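Local coordinates for CurG, CurH fusion protein (Moorea producens 3L, PDB 4MYY), which joins successive modules of the curacin A polyketide synthase through its CurG and CurH docking domains, fused here by engineering, at the interface of chains A and B. Sequence-based numbering; all coordinates share one arbitrary frame. Chains: chain A/B, CurG, CurH fusion protein.

Contacts 1 and 2 both set CurG docking segments of one chain against CurH segments of the other, the centres of their C-alpha atoms about 21 Å apart. Contact 1 places the first CurG helix of chain B on CurH of chain A. Contact 2 runs in the reverse sense, with both CurG helices of chain A meeting CurH of chain B. The CurH helix 64-82 serves in both, through A:Gln66 in contact 1 and B:Lys73 and B:Glu76 in contact 2. Two-fold symmetry repeats each contact with the chains exchanged, so in each chain the first CurG helix takes part in both. The two parts are joined artificially, so this chain pairing need not be natural.

Contact 1: the interface of chains A and B. Residues chain A 58, 61-62, 66; chain B 9, 12-13.
The side-chain amide nitrogen NE2 of A:Gln66 points at the last turn of the CurG helix of chain B, 3.4 Å from the backbone carbonyl O of B:Lys13. This is a polar approach too long to count as a firm hydrogen bond. NE2 of A:Gln66 also lies 3.8 Å from the carbonyl O of B:Ile12, so the amide sits close to two carbonyls at the C-terminal end of helix 2-14. Nearer its backbone, A:Gln66 slides antiparallel past B:Ile12, its CB meeting the branch methyl CG2 at 3.6 Å. Shortened to alanine, the side chain would lose CG and the amide, and the B:Ile12 and B:Lys13 carbonyls would probably be left without their nearby amide nitrogen and CG2 of B:Ile12 with thinner cover.

Beside it, the CD2 methyl of A:Leu62 is shared between two partners: CB of B:Lys13 at 3.8 Å and CD2 of B:Leu9. The side chains cross at a slant, and CD2 of B:Leu9 reaches on to CB of A:Gln58 at 3.9 Å. In B:Lys13, CG is turned away from the backbone N (chi1 -163°), which carries the aliphatic stem across A:Leu62 before the chain bends at its end (chi4 -55°). Its CE then passes the poorly ordered A:Gln61. The CurG helix of chain B thus lies at the bend of the CurH part of chain A, where helix 42-60 turns through A:Gln61 and A:Leu62 into helix 64-82.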
loop_
_atom_site.group_PDB
_atom_site.type_symbol
_atom_site.label_atom_id
_atom_site.label_comp_id
_atom_site.label_asym_id
_atom_site.label_seq_id
_atom_site.Cartn_x
_atom_site.Cartn_y
_atom_site.Cartn_z
ATOM N N GLN A 58 -5.840 -1.494 18.557
ATOM C CA GLN A 58 -6.821 -2.060 17.639
ATOM C C GLN A 58 -6.157 -2.824 16.495
ATOM O O GLN A 58 -6.640 -3.885 16.100
ATOM C CB GLN A 58 -7.737 -0.973 17.098
ATOM C CG GLN A 58 -8.520 -0.283 18.197
ATOM C CD GLN A 58 -9.359 0.827 17.649
ATOM O OE1 GLN A 58 -10.195 0.597 16.786
ATOM N NE2 GLN A 58 -9.133 2.045 18.133
ATOM N N GLN A 61 -5.536 -6.513 16.747
ATOM C CA GLN A 61 -6.648 -7.431 16.482
ATOM C C GLN A 61 -6.913 -7.743 15.008
ATOM O O GLN A 61 -7.719 -8.621 14.685
ATOM C CB GLN A 61 -7.933 -6.919 17.131
ATOM C CG GLN A 61 -7.828 -6.701 18.628
ATOM C CD GLN A 61 -9.164 -6.316 19.233
ATOM O OE1 GLN A 61 -9.940 -5.565 18.629
ATOM N NE2 GLN A 61 -9.444 -6.831 20.424
ATOM N N LEU A 62 -6.226 -7.027 14.120
ATOM C CA LEU A 62 -6.403 -7.185 12.684
ATOM C C LEU A 62 -5.533 -8.309 12.129
ATOM O O LEU A 62 -4.415 -8.526 12.612
ATOM C CB LEU A 62 -6.026 -5.880 11.962
ATOM C CG LEU A 62 -6.813 -4.600 12.283
ATOM C CD1 LEU A 62 -6.262 -3.468 11.406
ATOM C CD2 LEU A 62 -8.300 -4.779 12.031
ATOM N N GLN A 66 -5.801 -7.409 6.668
ATOM C CA GLN A 66 -6.480 -6.209 7.175
ATOM C C GLN A 66 -5.486 -5.099 7.486
ATOM O O GLN A 66 -5.726 -3.935 7.128
ATOM C CB GLN A 66 -7.317 -6.560 8.386
ATOM C CG GLN A 66 -8.539 -7.389 8.030
ATOM C CD GLN A 66 -9.151 -8.120 9.219
ATOM O OE1 GLN A 66 -8.683 -8.052 10.354
ATOM N NE2 GLN A 66 -10.226 -8.817 8.954
ATOM N N LEU B 9 -11.037 1.598 10.450
ATOM C CA LEU B 9 -10.487 0.396 11.043
ATOM C C LEU B 9 -11.595 -0.635 11.300
ATOM O O LEU B 9 -11.434 -1.794 10.982
ATOM C CB LEU B 9 -9.739 0.735 12.315
ATOM C CG LEU B 9 -8.664 -0.314 12.600
ATOM C CD1 LEU B 9 -7.416 0.347 13.152
ATOM C CD2 LEU B 9 -9.223 -1.367 13.551
ATOM N N ILE B 12 -12.693 -2.140 7.913
ATOM C CA ILE B 12 -11.674 -3.119 7.469
ATOM C C ILE B 12 -11.789 -4.451 8.259
ATOM O O ILE B 12 -11.778 -5.553 7.679
ATOM C CB ILE B 12 -10.269 -2.508 7.569
ATOM C CG1 ILE B 12 -10.086 -1.445 6.473
ATOM C CG2 ILE B 12 -9.179 -3.601 7.450
ATOM C CD1 ILE B 12 -8.790 -0.671 6.568
ATOM N N LYS B 13 -11.925 -4.354 9.574
ATOM C CA LYS B 13 -12.049 -5.549 10.408
ATOM C C LYS B 13 -13.280 -6.381 10.044
ATOM O O LYS B 13 -13.236 -7.620 10.123
ATOM C CB LYS B 13 -12.105 -5.171 11.901
ATOM C CG LYS B 13 -11.834 -6.334 12.875
ATOM C CD LYS B 13 -11.987 -5.868 14.318
ATOM C CE LYS B 13 -11.497 -6.905 15.320
ATOM N NZ LYS B 13 -12.167 -8.215 15.108
#

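Contact 2: the interface of chains A and B. Residues chain A 8, 11, 27; chain B 73, 76.
B:Lys73, on the CurH helix 64-82 of chain B, lays its side chain against two residues of the CurG helix 6-13 of chain A, meeting A:Leu8 with its base and A:Glu11 near its end. The CD1 methyl of A:Leu8 comes obliquely on CB of B:Lys73 at 3.5 Å, a tight fit that continues to CG of B:Lys73 at 3.9 Å. A bend at chi2 (-80°) carries the rest of the lysine on towards A:Glu11, whose extended chain crosses it at roughly a right angle. There CE of B:Lys73 is 3.4 Å from the carboxylate oxygen OE1 of A:Glu11, and its NZ remains 4.0 Å from the same oxygen. If both are charged, the groups would attract, but their charged atoms are not in direct contact, so the effect is likely to be modest.

Three residues further along the same helix, B:Glu76 meets A:Ile27 of the second CurG helix, 17-33, the two side chains advancing from opposite directions. A chi1 of -176° turns the chain of B:Glu76 away from its backbone nitrogen, and OE1 of B:Glu76 lies 3.8 Å from the CD1 methyl of A:Ile27, while OE2 lies 3.9 Å from its CG1. Here the apolar end of the isoleucine rests against a carboxylate. The CurH helix thereby touches both CurG helices of the opposite chain. In this engineered fusion the contact forms part of the CurG-CurH docking complex, and comparable packing could hold the two modules together.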
loop_
_atom_site.group_PDB
_atom_site.type_symbol
_atom_site.label_atom_id
_atom_site.label_comp_id
_atom_site.label_asym_id
_atom_site.label_seq_id
_atom_site.Cartn_x
_atom_site.Cartn_y
_atom_site.Cartn_z
ATOM N N LEU A 8 11.707 -5.069 -7.050
ATOM C CA LEU A 8 10.583 -5.061 -6.121
ATOM C C LEU A 8 9.709 -6.303 -6.283
ATOM O O LEU A 8 9.371 -6.966 -5.299
ATOM C CB LEU A 8 9.779 -3.778 -6.293
ATOM C CG LEU A 8 8.683 -3.502 -5.277
ATOM C CD1 LEU A 8 9.168 -3.733 -3.844
ATOM C CD2 LEU A 8 8.175 -2.080 -5.474
ATOM N N GLU A 11 11.638 -9.314 -4.855
ATOM C CA GLU A 11 11.670 -9.366 -3.407
ATOM C C GLU A 11 10.375 -9.995 -2.879
ATOM O O GLU A 11 10.409 -10.845 -1.996
ATOM C CB GLU A 11 11.881 -7.955 -2.843
ATOM C CG GLU A 11 11.836 -7.853 -1.329
ATOM C CD GLU A 11 11.749 -6.411 -0.834
ATOM O OE1 GLU A 11 11.454 -6.226 0.369
ATOM O OE2 GLU A 11 11.965 -5.467 -1.636
ATOM N N ILE A 27 5.782 -1.382 8.066
ATOM C CA ILE A 27 5.314 -0.223 7.293
ATOM C C ILE A 27 4.109 0.441 7.973
ATOM O O ILE A 27 4.040 1.664 8.085
ATOM C CB ILE A 27 4.988 -0.603 5.825
ATOM C CG1 ILE A 27 6.296 -0.997 5.118
ATOM C CG2 ILE A 27 4.317 0.564 5.109
ATOM C CD1 ILE A 27 6.154 -1.701 3.776
ATOM N N LYS B 73 4.907 -1.613 -0.609
ATOM C CA LYS B 73 6.299 -1.286 -0.938
ATOM C C LYS B 73 6.428 -0.241 -2.018
ATOM O O LYS B 73 7.264 0.651 -1.936
ATOM C CB LYS B 73 7.048 -2.534 -1.365
ATOM C CG LYS B 73 7.829 -3.123 -0.241
ATOM C CD LYS B 73 9.106 -2.319 -0.110
ATOM C CE LYS B 73 10.132 -3.085 0.680
ATOM N NZ LYS B 73 11.348 -2.246 0.799
ATOM N N GLU B 76 5.366 3.175 -0.606
ATOM C CA GLU B 76 6.398 3.666 0.319
ATOM C C GLU B 76 7.546 4.295 -0.465
ATOM O O GLU B 76 8.045 5.411 -0.154
ATOM C CB GLU B 76 6.894 2.520 1.232
ATOM C CG GLU B 76 7.889 2.976 2.281
ATOM C CD GLU B 76 8.463 1.824 3.105
ATOM O OE1 GLU B 76 8.756 0.751 2.532
ATOM O OE2 GLU B 76 8.634 2.003 4.336
#